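PDB 3REN: glycosyl hydrolase, family 8 from Clostridium perfringens, which probably hydrolyses alpha-glucosidic bonds, as a novel alpha-amylase built on the (alpha/alpha)6-barrel fold of its family. Local coordinates for residues Leu34-Tyr45 and Asn331-Leu339. Numbering follows the deposited sequence.
Sequences LSKSGYGIYTNY and NSVYSFDNL. With EDO (1,2-ethanediol), chain H; EDO (1,2-ethanediol), chain I.
Leu34 and Val333 meet in the buried centre, where Leu34 CD1 lies 4.1 Å from Val333 CG1 and also touches the backbone at Ser335. Val333 suits the place because its two branches serve different neighbours. CG1, anti to the backbone N (chi1 169°), turns to Leu34, whereas CB and CG2 pack against the CB of Tyr45. On the hairpin side, Ile41 CD1 reaches Leu339 CD2 at 4.2 Å, and Met68 and Leu67 of helix 62-74 continue this apolar layer. Outward from Val333, the Tyr45 ring lies alongside the Asn331 side-chain amide, turned 80° to it, with the backbone O of Asn331 at the ring edge.

The polar edge follows the start of helix 335-346. Ser335 N, in the first turn, donates to Thr43 O at 2.8 Å in an almost straight bond (169°). A water bound to Ser335 OG accepts from Phe336 N, satisfying a second amide. Beside it, Asn44 ND2 donates to Val333 O (2.9 Å) in the plane of its own amide. The same nitrogen sits 3.3 Å above one face of the Tyr334 ring, offset toward its rim; asparagine fits because the amide stands nearly perpendicular to the ring and can serve both at once. Asn338 ND2 returns to the N-cap carbonyl, Tyr334 O, and its OD1 accepts from Phe325 N.

The contact thus joins the N-terminal hairpin region to the last helix of the (alpha/alpha)6-barrel. A carbonyl and a water take up amides with no earlier helical turn to bond, whereas Tyr42 O, 3.1 Å from Ser335 CB, is buried without a polar partner.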
# COMPACT_ATOMS: atom_id res chain seq x y z
N LEU A 34 13.49 8.59 9.77
CA LEU A 34 12.11 8.87 9.48
C LEU A 34 11.12 8.42 10.57
O LEU A 34 9.94 8.28 10.28
CB LEU A 34 11.72 8.17 8.18
CG LEU A 34 11.65 8.87 6.82
CD1 LEU A 34 10.83 7.92 5.86
CD2 LEU A 34 11.03 10.23 6.83
N SER A 35 11.59 8.24 11.81
CA SER A 35 10.82 7.61 12.87
C SER A 35 11.18 8.28 14.19
O SER A 35 12.30 8.80 14.36
CB SER A 35 11.23 6.12 13.04
OG SER A 35 10.65 5.27 12.06
N LYS A 36 10.25 8.21 15.14
CA LYS A 36 10.57 8.58 16.49
C LYS A 36 10.09 7.46 17.39
O LYS A 36 8.94 7.02 17.31
CB LYS A 36 9.93 9.90 16.87
CG LYS A 36 10.39 10.43 18.23
CD LYS A 36 9.72 11.75 18.51
CE LYS A 36 10.50 12.53 19.53
NZ LYS A 36 9.60 13.60 20.05
N SER A 37 11.00 6.98 18.23
CA SER A 37 10.71 5.91 19.17
C SER A 37 9.43 6.20 19.95
O SER A 37 9.28 7.27 20.56
CB SER A 37 11.88 5.74 20.16
OG SER A 37 11.60 4.65 21.00
N GLY A 38 8.50 5.26 19.88
CA GLY A 38 7.29 5.27 20.70
C GLY A 38 6.18 6.08 20.07
O GLY A 38 5.05 6.09 20.57
N TYR A 39 6.52 6.78 19.00
CA TYR A 39 5.60 7.72 18.38
C TYR A 39 5.16 7.20 17.02
O TYR A 39 3.95 7.13 16.77
CB TYR A 39 6.27 9.09 18.23
CG TYR A 39 5.46 10.10 17.42
CD1 TYR A 39 4.22 10.57 17.87
CD2 TYR A 39 5.97 10.63 16.22
CE1 TYR A 39 3.50 11.53 17.14
CE2 TYR A 39 5.25 11.57 15.48
CZ TYR A 39 4.01 12.02 15.95
OH TYR A 39 3.29 12.93 15.22
N GLY A 40 6.13 6.86 16.16
CA GLY A 40 5.82 6.22 14.87
C GLY A 40 6.65 6.69 13.70
O GLY A 40 7.66 7.40 13.87
N ILE A 41 6.22 6.32 12.51
CA ILE A 41 6.94 6.69 11.28
C ILE A 41 6.40 8.01 10.73
O ILE A 41 5.22 8.14 10.43
CB ILE A 41 6.82 5.58 10.23
CG1 ILE A 41 7.31 4.27 10.85
CG2 ILE A 41 7.50 5.99 8.92
CD1 ILE A 41 6.87 3.04 10.12
N TYR A 42 7.28 8.98 10.55
CA TYR A 42 6.91 10.29 10.05
C TYR A 42 6.49 10.14 8.58
O TYR A 42 7.04 9.30 7.88
CB TYR A 42 8.16 11.19 10.02
CG TYR A 42 8.75 11.58 11.35
CD1 TYR A 42 7.96 11.65 12.51
CD2 TYR A 42 10.10 11.96 11.44
CE1 TYR A 42 8.52 12.04 13.75
CE2 TYR A 42 10.67 12.38 12.65
CZ TYR A 42 9.87 12.41 13.79
OH TYR A 42 10.41 12.83 14.96
N THR A 43 5.57 10.98 8.15
CA THR A 43 5.12 11.04 6.76
C THR A 43 6.18 11.60 5.80
O THR A 43 6.33 11.11 4.69
CB THR A 43 3.84 11.89 6.70
OG1 THR A 43 2.90 11.31 7.61
CG2 THR A 43 3.27 11.92 5.26
N ASN A 44 6.90 12.63 6.25
CA ASN A 44 8.02 13.22 5.52
C ASN A 44 9.26 13.36 6.40
O ASN A 44 9.16 13.36 7.69
CB ASN A 44 7.63 14.61 5.00
CG ASN A 44 6.37 14.59 4.17
OD1 ASN A 44 5.39 15.15 4.57
ND2 ASN A 44 6.40 13.92 3.03
N TYR A 45 10.43 13.54 5.76
CA TYR A 45 11.69 13.65 6.49
C TYR A 45 11.74 14.96 7.29
O TYR A 45 12.28 15.02 8.40
CB TYR A 45 12.89 13.52 5.53
CG TYR A 45 14.23 13.72 6.16
CD1 TYR A 45 14.74 12.80 7.08
CD2 TYR A 45 14.97 14.84 5.90
CE1 TYR A 45 15.97 13.00 7.70
CE2 TYR A 45 16.22 15.05 6.51
CZ TYR A 45 16.71 14.12 7.39
OH TYR A 45 17.94 14.32 8.00
N ASN A 331 15.89 17.70 0.57
CA ASN A 331 15.48 16.73 1.62
C ASN A 331 13.99 16.42 1.63
O ASN A 331 13.39 16.22 2.70
CB ASN A 331 15.95 17.17 3.01
CG ASN A 331 17.43 16.99 3.18
OD1 ASN A 331 18.05 16.24 2.41
ND2 ASN A 331 18.00 17.67 4.16
N SER A 332 13.41 16.37 0.45
CA SER A 332 12.00 16.01 0.31
C SER A 332 11.85 14.47 0.23
O SER A 332 12.45 13.84 -0.62
CB SER A 332 11.42 16.68 -0.95
OG SER A 332 10.12 16.22 -1.17
N VAL A 333 11.06 13.88 1.12
CA VAL A 333 11.02 12.42 1.27
C VAL A 333 9.56 12.06 1.62
O VAL A 333 8.96 12.79 2.40
CB VAL A 333 11.96 11.93 2.42
CG1 VAL A 333 11.72 10.44 2.77
CG2 VAL A 333 13.43 12.13 2.08
N TYR A 334 9.03 10.99 1.03
CA TYR A 334 7.71 10.47 1.36
C TYR A 334 7.81 9.08 1.96
O TYR A 334 8.32 8.17 1.31
CB TYR A 334 6.77 10.47 0.12
CG TYR A 334 6.27 11.87 -0.14
CD1 TYR A 334 7.06 12.80 -0.81
CD2 TYR A 334 5.05 12.30 0.40
CE1 TYR A 334 6.62 14.13 -0.98
CE2 TYR A 334 4.60 13.61 0.24
CZ TYR A 334 5.39 14.51 -0.45
OH TYR A 334 4.94 15.81 -0.61
N SER A 335 7.30 8.91 3.18
CA SER A 335 7.35 7.63 3.86
C SER A 335 6.74 6.56 2.97
O SER A 335 7.22 5.43 2.89
CB SER A 335 6.61 7.70 5.21
OG SER A 335 5.23 8.06 5.01
N PHE A 336 5.65 6.90 2.31
CA PHE A 336 4.95 5.89 1.51
C PHE A 336 5.85 5.19 0.46
O PHE A 336 5.80 3.95 0.32
CB PHE A 336 3.71 6.52 0.85
CG PHE A 336 2.88 5.55 0.07
CD1 PHE A 336 2.13 4.57 0.72
CD2 PHE A 336 2.80 5.65 -1.33
CE1 PHE A 336 1.32 3.67 -0.01
CE2 PHE A 336 2.01 4.78 -2.07
CZ PHE A 336 1.27 3.78 -1.43
N ASP A 337 6.67 5.95 -0.25
CA ASP A 337 7.58 5.35 -1.23
C ASP A 337 8.66 4.51 -0.60
O ASP A 337 9.00 3.46 -1.11
CB ASP A 337 8.20 6.41 -2.13
CG ASP A 337 7.20 6.97 -3.12
OD1 ASP A 337 6.31 6.21 -3.57
OD2 ASP A 337 7.29 8.16 -3.42
N ASN A 338 9.18 4.99 0.53
CA ASN A 338 10.19 4.27 1.28
C ASN A 338 9.71 2.94 1.86
O ASN A 338 10.40 1.93 1.76
CB ASN A 338 10.82 5.18 2.34
CG ASN A 338 11.73 6.23 1.72
OD1 ASN A 338 12.92 5.99 1.58
ND2 ASN A 338 11.16 7.37 1.29
N LEU A 339 8.50 2.95 2.43
CA LEU A 339 7.93 1.71 2.98
C LEU A 339 7.57 0.67 1.91
O LEU A 339 7.75 -0.56 2.13
CB LEU A 339 6.71 2.02 3.87
CG LEU A 339 7.08 2.74 5.16
CD1 LEU A 339 5.83 3.54 5.65
CD2 LEU A 339 7.65 1.69 6.22
C1 EDO H . 8.06 3.21 16.71
O1 EDO H . 8.70 3.18 18.00
C2 EDO H . 8.89 4.07 15.75
O2 EDO H . 10.26 3.62 15.80
C1 EDO I . 11.43 1.20 13.50
O1 EDO I . 10.36 0.53 14.19
C2 EDO I . 10.91 1.75 12.18
O2 EDO I . 10.08 2.88 12.47
O HOH W 1 4.19 9.26 2.95